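Local atomic coordinates of fatty Acyl-Adenylate Ligase (Escherichia coli, PDB entry 3PBK), a protein that belongs to the AMP-binding enzyme family of the ANL clan and holds 5'-O-[(S)-(dodecanoyloxy)(hydroxy)phosphoryl]adenosine in a pocket. Residues E308-E313 against T382-G387; F332-G337 against S352-N357; V356-R361 against R378-F383. All coordinates share one frame; numbering follows the deposited sequence.

Contact 1 of 3, residues E308-E313 against T382-G387; sequences EPISAE and TFVNCG. With 1ZZ (5'-O-[(S)-(dodecanoyloxy)(hydroxy)phosphoryl]adenosine), chain C.
I310 and V384 meet at about a right angle and form the dense part of this contact, where the turn leading into helix 312-322 lies against strand 380-384 and the residues that follow, beside the ligand pocket. V384 sets CG1 anti to its backbone N (chi1 176°), and this places CG2 to work in two directions. V384 CG2 approaches the backbone I310 O at 3.6 Å. V384 CG2 also lies 3.8 Å from I310 CG2. The other arm of the isoleucine reaches along the strand, with I310 CD1 4.1 Å from V384 CG1.

Packing loosens toward the helix. A312 CB stands 4.2 Å from V384 CG2 and 4.3 Å from T382 CG2, a sparse methyl contact nearer the partly exposed margin. Here S311 is the N-cap, its OG holding the backbone N of Q314, while the exposed E313 turns to Y477 OH on helix 472-479.

Toward the pocket the same two segments border the purine of 1ZZ. P309 N comes within 3.3 Å of 1ZZ C21, and C386 SG lies 3.8 Å from the exocyclic 1ZZ N5. Behind the cysteine, N385 OD1 accepts from G387 N in the plane of its amide carbonyl (N-H...O 152°), an Asx turn at N385-G387. Between the segments the contact is van der Waals packing, the V384 methyl touching backbone atoms as well as side chains. This is consistent with the two segments fitting each other by shape, while bonds to other parts of the fold, such as C386 O to S346 OG, hold the strand side.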
loop_
_atom_site.group_PDB
_atom_site.type_symbol
_atom_site.label_atom_id
_atom_site.label_comp_id
_atom_site.label_asym_id
_atom_site.label_seq_id
_atom_site.Cartn_x
_atom_site.Cartn_y
_atom_site.Cartn_z
ATOM N N GLU A 308 -3.932 -1.394 5.800
ATOM C CA GLU A 308 -4.360 -0.624 6.955
ATOM C C GLU A 308 -5.094 -1.603 7.831
ATOM O O GLU A 308 -5.455 -2.678 7.357
ATOM C CB GLU A 308 -5.289 0.513 6.518
ATOM C CG GLU A 308 -4.569 1.573 5.694
ATOM C CD GLU A 308 -5.511 2.494 4.947
ATOM O OE1 GLU A 308 -6.371 3.111 5.621
ATOM O OE2 GLU A 308 -5.380 2.610 3.695
ATOM N N PRO A 309 -5.310 -1.258 9.114
ATOM C CA PRO A 309 -6.025 -2.182 10.012
ATOM C C PRO A 309 -7.370 -2.605 9.420
ATOM O O PRO A 309 -8.171 -1.754 9.030
ATOM C CB PRO A 309 -6.231 -1.351 11.278
ATOM C CG PRO A 309 -5.130 -0.335 11.237
ATOM C CD PRO A 309 -4.909 -0.016 9.794
ATOM N N ILE A 310 -7.603 -3.908 9.342
ATOM C CA ILE A 310 -8.782 -4.415 8.670
ATOM C C ILE A 310 -9.995 -4.370 9.581
ATOM O O ILE A 310 -9.910 -4.736 10.752
ATOM C CB ILE A 310 -8.558 -5.853 8.205
ATOM C CG1 ILE A 310 -7.433 -5.901 7.172
ATOM C CG2 ILE A 310 -9.839 -6.432 7.633
ATOM C CD1 ILE A 310 -6.850 -7.277 6.980
ATOM N N SER A 311 -11.123 -3.913 9.045
ATOM C CA SER A 311 -12.382 -3.972 9.775
ATOM C C SER A 311 -13.145 -5.245 9.444
ATOM O O SER A 311 -13.689 -5.380 8.347
ATOM C CB SER A 311 -13.262 -2.765 9.453
ATOM O OG SER A 311 -14.562 -2.901 10.027
ATOM N N ALA A 312 -13.186 -6.176 10.392
ATOM C CA ALA A 312 -13.971 -7.392 10.212
ATOM C C ALA A 312 -15.405 -7.016 9.890
ATOM O O ALA A 312 -16.001 -7.521 8.940
ATOM C CB ALA A 312 -13.929 -8.242 11.461
ATOM N N GLU A 313 -15.941 -6.113 10.702
ATOM C CA GLU A 313 -17.307 -5.639 10.579
ATOM C C GLU A 313 -17.654 -5.236 9.161
ATOM O O GLU A 313 -18.698 -5.625 8.636
ATOM C CB GLU A 313 -17.505 -4.447 11.495
ATOM C CG GLU A 313 -18.903 -3.916 11.509
ATOM C CD GLU A 313 -19.079 -2.857 12.570
ATOM O OE1 GLU A 313 -18.167 -2.727 13.427
ATOM O OE2 GLU A 313 -20.124 -2.158 12.544
ATOM N N THR A 382 -11.914 -6.034 18.275
ATOM C CA THR A 382 -11.758 -7.184 17.385
ATOM C C THR A 382 -10.563 -6.983 16.468
ATOM O O THR A 382 -10.467 -5.957 15.801
ATOM C CB THR A 382 -12.976 -7.359 16.478
ATOM O OG1 THR A 382 -14.149 -7.531 17.269
ATOM C CG2 THR A 382 -12.795 -8.571 15.601
ATOM N N PHE A 383 -9.659 -7.954 16.420
ATOM C CA PHE A 383 -8.517 -7.865 15.515
ATOM C C PHE A 383 -8.534 -8.973 14.470
ATOM O O PHE A 383 -8.970 -10.082 14.743
ATOM C CB PHE A 383 -7.206 -7.845 16.303
ATOM C CG PHE A 383 -7.029 -6.605 17.119
ATOM C CD1 PHE A 383 -6.730 -5.397 16.506
ATOM C CD2 PHE A 383 -7.193 -6.630 18.493
ATOM C CE1 PHE A 383 -6.586 -4.238 17.253
ATOM C CE2 PHE A 383 -7.053 -5.473 19.250
ATOM C CZ PHE A 383 -6.748 -4.280 18.631
ATOM N N VAL A 384 -8.080 -8.668 13.264
ATOM C CA VAL A 384 -8.135 -9.653 12.195
ATOM C C VAL A 384 -6.861 -10.494 12.119
ATOM O O VAL A 384 -5.754 -9.978 12.212
ATOM C CB VAL A 384 -8.437 -8.985 10.843
ATOM C CG1 VAL A 384 -8.391 -9.986 9.716
ATOM C CG2 VAL A 384 -9.791 -8.322 10.891
ATOM N N ASN A 385 -7.034 -11.802 11.980
ATOM C CA ASN A 385 -5.925 -12.730 11.800
ATOM C C ASN A 385 -5.229 -12.464 10.466
ATOM O O ASN A 385 -5.837 -12.579 9.405
ATOM C CB ASN A 385 -6.451 -14.168 11.861
ATOM C CG ASN A 385 -5.345 -15.207 11.899
ATOM O OD1 ASN A 385 -4.381 -15.147 11.131
ATOM N ND2 ASN A 385 -5.493 -16.186 12.785
ATOM N N CYS A 386 -3.950 -12.114 10.530
ATOM C CA CYS A 386 -3.189 -11.747 9.340
ATOM C C CYS A 386 -2.185 -12.815 8.936
ATOM O O CYS A 386 -1.297 -12.557 8.136
ATOM C CB CYS A 386 -2.474 -10.412 9.543
ATOM S SG CYS A 386 -3.580 -8.972 9.537
ATOM N N GLY A 387 -2.319 -14.014 9.488
ATOM C CA GLY A 387 -1.519 -15.130 9.018
ATOM C C GLY A 387 -0.306 -15.422 9.870
ATOM O O GLY A 387 -0.083 -14.760 10.883
HETATM P P 1ZZ C . 3.186 0.051 2.578
HETATM C C1 1ZZ C . -0.990 -11.074 -6.341
HETATM N N1 1ZZ C . -0.331 -2.092 7.308
HETATM O O1 1ZZ C . 0.443 -1.798 2.135
HETATM C C2 1ZZ C . -0.278 -10.743 -5.057
HETATM N N2 1ZZ C . -1.121 -3.927 6.347
HETATM O O2 1ZZ C . 2.708 -1.335 1.820
HETATM C C3 1ZZ C . -0.777 -9.547 -4.250
HETATM N N3 1ZZ C . -1.743 -2.319 9.425
HETATM O O3 1ZZ C . 4.725 0.189 2.955
HETATM C C4 1ZZ C . -0.128 -9.392 -2.863
HETATM N N4 1ZZ C . -3.137 -4.172 9.447
HETATM O O4 1ZZ C . 2.887 1.155 1.816
HETATM C C5 1ZZ C . -0.763 -8.551 -1.750
HETATM N N5 1ZZ C . -3.135 -5.708 7.555
HETATM O O5 1ZZ C . 2.397 0.135 3.963
HETATM C C6 1ZZ C . 0.264 -8.031 -0.778
HETATM O O6 1ZZ C . 1.031 -0.601 6.278
HETATM C C7 1ZZ C . -0.059 -7.881 0.687
HETATM O O7 1ZZ C . 1.690 -0.254 9.732
HETATM C C8 1ZZ C . 0.662 -6.787 1.442
HETATM O O8 1ZZ C . 3.910 -1.319 8.280
HETATM C C9 1ZZ C . -0.145 -5.732 2.213
HETATM C C10 1ZZ C . 0.179 -4.266 2.073
HETATM C C11 1ZZ C . 1.503 -3.660 1.904
HETATM C C12 1ZZ C . 1.552 -2.220 2.116
HETATM C C13 1ZZ C . 3.139 -0.231 5.098
HETATM C C14 1ZZ C . 2.413 -0.230 6.449
HETATM C C15 1ZZ C . 2.703 -1.193 7.615
HETATM C C16 1ZZ C . 1.560 -0.898 8.491
HETATM C C17 1ZZ C . 0.424 -0.838 7.529
HETATM C C18 1ZZ C . -0.256 -2.861 6.223
HETATM C C19 1ZZ C . -1.741 -3.789 7.590
HETATM C C20 1ZZ C . -1.296 -2.704 8.174
HETATM C C21 1ZZ C . -2.682 -3.094 10.026
HETATM C C22 1ZZ C . -2.658 -4.539 8.181
#

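Contact 2 of 3, residues F332-G337 against S352-N357; sequences FMPCYG and SGVVVN. With 1ZZ (5'-O-[(S)-(dodecanoyloxy)(hydroxy)phosphoryl]adenosine), chain C.
S352 OG has three oxygens around it: S348 OG, D349 O and, 2.8 Å from S352 OG, the carbonyl G353 O of the next residue. Its single proton can serve just one acceptor at a time. These oxygens lie in the loop that passes strand 332-337, a member of the nine-stranded mixed sheet of the AMP-binding domain, where it runs between strands 302-305 and 344-347.

The side-chain part of the contact centres on one methyl, V354 CG2, while the backbone of G353 passes close to F332, with G353 N 3.5 Å from F332 O. V354 CG2, anti to its own carbonyl carbon (chi1 176°), lies 3.8 Å from F332 CB, the two side chains running alongside each other. V354 CG2 also comes 4.1 Å from P334 CG, which it meets obliquely. F332 sets out toward the loop, but its ring then leads away, to edge-to-face meetings with F327 and Y280. G353 has a positive phi (63°), which suits a residue without a side chain, and V354 follows it against the strand.

Farther along, the strand changes task and borders 1ZZ. C335 O accepts from 1ZZ N5 at 3.0 Å in a bent bond, while C335 SG faces the acyl chain. G337, without a side chain, leaves that chain a close passage. Y336 swings CG anti to its backbone N (chi1 170°) and, with its OH bonded to D444 OD2, offers the purine an edge: Y336 CD1 is 3.6 Å from 1ZZ C19, which lies in the plane of the tyrosine ring.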
loop_
_atom_site.group_PDB
_atom_site.type_symbol
_atom_site.label_atom_id
_atom_site.label_comp_id
_atom_site.label_asym_id
_atom_site.label_seq_id
_atom_site.Cartn_x
_atom_site.Cartn_y
_atom_site.Cartn_z
ATOM N N PHE A 332 -12.138 -14.366 1.209
ATOM C CA PHE A 332 -11.447 -13.288 1.916
ATOM C C PHE A 332 -10.100 -13.726 2.454
ATOM O O PHE A 332 -9.981 -14.747 3.137
ATOM C CB PHE A 332 -12.283 -12.758 3.082
ATOM C CG PHE A 332 -13.181 -11.617 2.713
ATOM C CD1 PHE A 332 -12.731 -10.609 1.871
ATOM C CD2 PHE A 332 -14.474 -11.542 3.213
ATOM C CE1 PHE A 332 -13.558 -9.549 1.527
ATOM C CE2 PHE A 332 -15.305 -10.491 2.876
ATOM C CZ PHE A 332 -14.848 -9.489 2.032
HETATM N N MSE A 333 -9.079 -12.937 2.154
HETATM C CA MSE A 333 -7.768 -13.207 2.699
HETATM C C MSE A 333 -7.120 -11.956 3.250
HETATM O O MSE A 333 -6.483 -11.199 2.523
HETATM C CB MSE A 333 -6.867 -13.876 1.667
HETATM C CG MSE A 333 -5.796 -14.740 2.324
HETATM SE SE MSE A 333 -4.517 -15.541 1.080
HETATM C CE MSE A 333 -3.743 -13.887 0.415
ATOM N N PRO A 334 -7.294 -11.724 4.548
ATOM C CA PRO A 334 -6.570 -10.641 5.195
ATOM C C PRO A 334 -5.079 -10.927 5.153
ATOM O O PRO A 334 -4.668 -12.057 5.396
ATOM C CB PRO A 334 -7.082 -10.698 6.632
ATOM C CG PRO A 334 -8.419 -11.325 6.527
ATOM C CD PRO A 334 -8.274 -12.345 5.445
ATOM N N CYS A 335 -4.286 -9.906 4.845
ATOM C CA CYS A 335 -2.836 -10.039 4.775
ATOM C C CYS A 335 -2.111 -8.776 5.257
ATOM O O CYS A 335 -2.706 -7.707 5.343
ATOM C CB CYS A 335 -2.426 -10.347 3.347
ATOM S SG CYS A 335 -2.838 -9.015 2.245
ATOM N N TYR A 336 -0.824 -8.915 5.557
ATOM C CA TYR A 336 -0.031 -7.840 6.142
ATOM C C TYR A 336 1.291 -7.658 5.406
ATOM O O TYR A 336 1.873 -8.628 4.916
ATOM C CB TYR A 336 0.258 -8.174 7.591
ATOM C CG TYR A 336 1.255 -7.274 8.271
ATOM C CD1 TYR A 336 1.042 -5.906 8.361
ATOM C CD2 TYR A 336 2.389 -7.798 8.865
ATOM C CE1 TYR A 336 1.936 -5.086 9.003
ATOM C CE2 TYR A 336 3.289 -6.986 9.514
ATOM C CZ TYR A 336 3.055 -5.631 9.578
ATOM O OH TYR A 336 3.952 -4.827 10.217
ATOM N N GLY A 337 1.770 -6.420 5.330
ATOM C CA GLY A 337 3.031 -6.139 4.661
ATOM C C GLY A 337 3.514 -4.710 4.824
ATOM O O GLY A 337 2.847 -3.892 5.447
ATOM N N SER A 352 -9.934 -19.220 4.102
ATOM C CA SER A 352 -10.144 -19.025 5.534
ATOM C C SER A 352 -11.348 -18.141 5.849
ATOM O O SER A 352 -11.957 -18.250 6.916
ATOM C CB SER A 352 -8.878 -18.429 6.180
ATOM O OG SER A 352 -8.504 -17.185 5.586
ATOM N N GLY A 353 -11.689 -17.264 4.917
ATOM C CA GLY A 353 -12.538 -16.142 5.252
ATOM C C GLY A 353 -11.781 -15.300 6.262
ATOM O O GLY A 353 -10.651 -15.628 6.616
ATOM N N VAL A 354 -12.388 -14.214 6.723
ATOM C CA VAL A 354 -11.783 -13.400 7.763
ATOM C C VAL A 354 -11.841 -14.156 9.083
ATOM O O VAL A 354 -12.890 -14.634 9.479
ATOM C CB VAL A 354 -12.521 -12.056 7.918
ATOM C CG1 VAL A 354 -11.940 -11.244 9.071
ATOM C CG2 VAL A 354 -12.471 -11.274 6.617
ATOM N N VAL A 355 -10.709 -14.278 9.757
ATOM C CA VAL A 355 -10.676 -14.885 11.082
ATOM C C VAL A 355 -10.351 -13.806 12.118
ATOM O O VAL A 355 -9.415 -13.027 11.941
ATOM C CB VAL A 355 -9.615 -15.978 11.151
ATOM C CG1 VAL A 355 -9.480 -16.475 12.569
ATOM C CG2 VAL A 355 -9.942 -17.099 10.181
ATOM N N VAL A 356 -11.124 -13.747 13.194
ATOM C CA VAL A 356 -10.978 -12.656 14.154
ATOM C C VAL A 356 -10.590 -13.159 15.533
ATOM O O VAL A 356 -10.888 -14.301 15.892
ATOM C CB VAL A 356 -12.282 -11.839 14.295
ATOM C CG1 VAL A 356 -12.667 -11.216 12.976
ATOM C CG2 VAL A 356 -13.393 -12.720 14.807
ATOM N N ASN A 357 -9.907 -12.304 16.288
ATOM C CA ASN A 357 -9.697 -12.537 17.704
ATOM C C ASN A 357 -10.245 -11.371 18.522
ATOM O O ASN A 357 -9.842 -10.222 18.327
ATOM C CB ASN A 357 -8.219 -12.744 18.021
ATOM C CG ASN A 357 -7.991 -13.161 19.471
ATOM O OD1 ASN A 357 -7.520 -12.372 20.297
ATOM N ND2 ASN A 357 -8.354 -14.401 19.795
HETATM P P 1ZZ C . 3.186 0.051 2.578
HETATM C C1 1ZZ C . -0.990 -11.074 -6.341
HETATM N N1 1ZZ C . -0.331 -2.092 7.308
HETATM O O1 1ZZ C . 0.443 -1.798 2.135
HETATM C C2 1ZZ C . -0.278 -10.743 -5.057
HETATM N N2 1ZZ C . -1.121 -3.927 6.347
HETATM O O2 1ZZ C . 2.708 -1.335 1.820
HETATM C C3 1ZZ C . -0.777 -9.547 -4.250
HETATM N N3 1ZZ C . -1.743 -2.319 9.425
HETATM O O3 1ZZ C . 4.725 0.189 2.955
HETATM C C4 1ZZ C . -0.128 -9.392 -2.863
HETATM N N4 1ZZ C . -3.137 -4.172 9.447
HETATM O O4 1ZZ C . 2.887 1.155 1.816
HETATM C C5 1ZZ C . -0.763 -8.551 -1.750
HETATM N N5 1ZZ C . -3.135 -5.708 7.555
HETATM O O5 1ZZ C . 2.397 0.135 3.963
HETATM C C6 1ZZ C . 0.264 -8.031 -0.778
HETATM O O6 1ZZ C . 1.031 -0.601 6.278
HETATM C C7 1ZZ C . -0.059 -7.881 0.687
HETATM O O7 1ZZ C . 1.690 -0.254 9.732
HETATM C C8 1ZZ C . 0.662 -6.787 1.442
HETATM O O8 1ZZ C . 3.910 -1.319 8.280
HETATM C C9 1ZZ C . -0.145 -5.732 2.213
HETATM C C10 1ZZ C . 0.179 -4.266 2.073
HETATM C C11 1ZZ C . 1.503 -3.660 1.904
HETATM C C12 1ZZ C . 1.552 -2.220 2.116
HETATM C C13 1ZZ C . 3.139 -0.231 5.098
HETATM C C14 1ZZ C . 2.413 -0.230 6.449
HETATM C C15 1ZZ C . 2.703 -1.193 7.615
HETATM C C16 1ZZ C . 1.560 -0.898 8.491
HETATM C C17 1ZZ C . 0.424 -0.838 7.529
HETATM C C18 1ZZ C . -0.256 -2.861 6.223
HETATM C C19 1ZZ C . -1.741 -3.789 7.590
HETATM C C20 1ZZ C . -1.296 -2.704 8.174
HETATM C C21 1ZZ C . -2.682 -3.094 10.026
HETATM C C22 1ZZ C . -2.658 -4.539 8.181
#

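Contact 3 of 3, residues V356-R361 against R378-F383; sequences VNEVDR and RAVSTF
A two-stranded antiparallel ribbon is formed by strands 356-360 and 380-384, whose linking chain contains helix 361-367. Five backbone bonds tie the segments together. At N357 and F383, a hydrogen-bonded pair, N357 N reaches F383 O at 2.9 Å almost along the C=O axis, and F383 N returns to N357 O at 3.0 Å in a nearly straight bond (173°). The pair V359 and S381 is more bent, with S381 N to V359 O at 3.1 Å and 146°. The last rung leaves the strand: R361 N donates to A379 O at 2.8 Å from well above the carbonyl plane.

Between these rungs lie the non-hydrogen-bonded pairs, E358 with T382 and D360 with V380. The face bearing N357, V359, S381 and F383 looks to strands 444-449 and 452-458; on it V359 CG2 rests at the edge of the phenyl ring, 3.9 Å from F383 CE2. On the other face, E358 and T382 run alongside each other, and V356 CB meets T382 CG2 at 3.6 Å.

R361 bends at chi3 (73°) and lays one face of its guanidinium over the methyl A379 CB, which stands 3.6 Å above the centre of that plane. R361 NH1 is also paired with E365 OE2, which probably fixes the turn of the group. D360 is the N-cap of helix 361-367, its OD1 making a weak hydrogen bond to D362 N, while OD2 is hydrogen-bonded to T377 OG1. Alternating hydrogen-bonded and non-hydrogen-bonded pairs are the signature of an antiparallel beta ribbon, here followed by a capped helix.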
loop_
_atom_site.group_PDB
_atom_site.type_symbol
_atom_site.label_atom_id
_atom_site.label_comp_id
_atom_site.label_asym_id
_atom_site.label_seq_id
_atom_site.Cartn_x
_atom_site.Cartn_y
_atom_site.Cartn_z
ATOM N N VAL A 356 -11.124 -13.747 13.194
ATOM C CA VAL A 356 -10.978 -12.656 14.154
ATOM C C VAL A 356 -10.590 -13.159 15.533
ATOM O O VAL A 356 -10.888 -14.301 15.892
ATOM C CB VAL A 356 -12.282 -11.839 14.295
ATOM C CG1 VAL A 356 -12.667 -11.216 12.976
ATOM C CG2 VAL A 356 -13.393 -12.720 14.807
ATOM N N ASN A 357 -9.907 -12.304 16.288
ATOM C CA ASN A 357 -9.697 -12.537 17.704
ATOM C C ASN A 357 -10.245 -11.371 18.522
ATOM O O ASN A 357 -9.842 -10.222 18.327
ATOM C CB ASN A 357 -8.219 -12.744 18.021
ATOM C CG ASN A 357 -7.991 -13.161 19.471
ATOM O OD1 ASN A 357 -7.520 -12.372 20.297
ATOM N ND2 ASN A 357 -8.354 -14.401 19.795
ATOM N N GLU A 358 -11.165 -11.663 19.435
ATOM C CA GLU A 358 -11.726 -10.626 20.292
ATOM C C GLU A 358 -10.930 -10.482 21.576
ATOM O O GLU A 358 -10.399 -11.465 22.106
ATOM C CB GLU A 358 -13.188 -10.919 20.607
ATOM C CG GLU A 358 -14.081 -10.801 19.404
ATOM C CD GLU A 358 -15.468 -11.321 19.671
ATOM O OE1 GLU A 358 -15.651 -11.979 20.720
ATOM O OE2 GLU A 358 -16.367 -11.071 18.832
ATOM N N VAL A 359 -10.843 -9.255 22.081
ATOM C CA VAL A 359 -10.071 -9.013 23.291
ATOM C C VAL A 359 -10.806 -8.079 24.243
ATOM O O VAL A 359 -11.568 -7.222 23.799
ATOM C CB VAL A 359 -8.678 -8.413 22.957
ATOM C CG1 VAL A 359 -7.863 -9.369 22.073
ATOM C CG2 VAL A 359 -8.832 -7.052 22.302
ATOM N N ASP A 360 -10.595 -8.253 25.548
ATOM C CA ASP A 360 -11.054 -7.262 26.518
ATOM C C ASP A 360 -10.333 -5.962 26.164
ATOM O O ASP A 360 -9.101 -5.910 26.163
ATOM C CB ASP A 360 -10.725 -7.697 27.952
ATOM C CG ASP A 360 -11.402 -6.825 29.015
ATOM O OD1 ASP A 360 -11.544 -5.604 28.811
ATOM O OD2 ASP A 360 -11.788 -7.363 30.075
ATOM N N ARG A 361 -11.083 -4.918 25.836
ATOM C CA ARG A 361 -10.435 -3.691 25.402
ATOM C C ARG A 361 -9.648 -3.021 26.532
ATOM O O ARG A 361 -8.531 -2.538 26.316
ATOM C CB ARG A 361 -11.414 -2.712 24.743
ATOM C CG ARG A 361 -10.802 -1.336 24.574
ATOM C CD ARG A 361 -11.393 -0.530 23.447
ATOM N NE ARG A 361 -12.735 -0.006 23.711
ATOM C CZ ARG A 361 -13.080 0.734 24.763
ATOM N NH1 ARG A 361 -12.191 1.025 25.714
ATOM N NH2 ARG A 361 -14.333 1.162 24.871
ATOM N N ARG A 378 -16.042 -5.548 29.916
ATOM C CA ARG A 378 -17.030 -4.524 29.603
ATOM C C ARG A 378 -16.865 -3.899 28.208
ATOM O O ARG A 378 -17.792 -3.300 27.676
ATOM C CB ARG A 378 -17.011 -3.443 30.673
ATOM C CG ARG A 378 -17.783 -3.780 31.937
ATOM C CD ARG A 378 -18.118 -2.481 32.662
ATOM N NE ARG A 378 -18.677 -2.675 33.994
ATOM C CZ ARG A 378 -17.986 -3.106 35.050
ATOM N NH1 ARG A 378 -16.696 -3.428 34.931
ATOM N NH2 ARG A 378 -18.596 -3.236 36.226
ATOM N N ALA A 379 -15.685 -4.039 27.621
ATOM C CA ALA A 379 -15.443 -3.491 26.298
ATOM C C ALA A 379 -14.618 -4.472 25.487
ATOM O O ALA A 379 -13.831 -5.231 26.045
ATOM C CB ALA A 379 -14.742 -2.154 26.400
ATOM N N VAL A 380 -14.799 -4.455 24.170
ATOM C CA VAL A 380 -14.144 -5.415 23.289
ATOM C C VAL A 380 -13.583 -4.794 22.008
ATOM O O VAL A 380 -14.266 -4.045 21.315
ATOM C CB VAL A 380 -15.125 -6.512 22.874
ATOM C CG1 VAL A 380 -14.413 -7.581 22.051
ATOM C CG2 VAL A 380 -15.791 -7.107 24.098
ATOM N N SER A 381 -12.337 -5.109 21.689
ATOM C CA SER A 381 -11.816 -4.798 20.369
ATOM C C SER A 381 -11.682 -6.103 19.587
ATOM O O SER A 381 -11.396 -7.157 20.174
ATOM C CB SER A 381 -10.464 -4.075 20.455
ATOM O OG SER A 381 -10.615 -2.689 20.719
ATOM N N THR A 382 -11.914 -6.034 18.275
ATOM C CA THR A 382 -11.758 -7.184 17.385
ATOM C C THR A 382 -10.563 -6.983 16.468
ATOM O O THR A 382 -10.467 -5.957 15.801
ATOM C CB THR A 382 -12.976 -7.359 16.478
ATOM O OG1 THR A 382 -14.149 -7.531 17.269
ATOM C CG2 THR A 382 -12.795 -8.571 15.601
ATOM N N PHE A 383 -9.659 -7.954 16.420
ATOM C CA PHE A 383 -8.517 -7.865 15.515
ATOM C C PHE A 383 -8.534 -8.973 14.470
ATOM O O PHE A 383 -8.970 -10.082 14.743
ATOM C CB PHE A 383 -7.206 -7.845 16.303
ATOM C CG PHE A 383 -7.029 -6.605 17.119
ATOM C CD1 PHE A 383 -6.730 -5.397 16.506
ATOM C CD2 PHE A 383 -7.193 -6.630 18.493
ATOM C CE1 PHE A 383 -6.586 -4.238 17.253
ATOM C CE2 PHE A 383 -7.053 -5.473 19.250
ATOM C CZ PHE A 383 -6.748 -4.280 18.631
#

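In the fold
Strand 380-384 serves contacts 1 and 3, while the chain entering strand 356-360 makes contact 2 and the strand itself contact 3, so the ribbon and its approach are common ground for all three. Contacts 1 and 2, centred about 6 Å apart, adjoin through apolar packing: P334 of contact 2 lies on both I310 and V384 of contact 1, and both contacts reach 1ZZ. Contact 2 is the buried one, contact 1 is partly buried, and contact 3 extends outward, its centre about 26 Å from that of the chain, with several exposed residues. Chemistry follows place: side-chain packing joins the segments beside the pocket, whereas regular backbone bonding holds the outlying ribbon together.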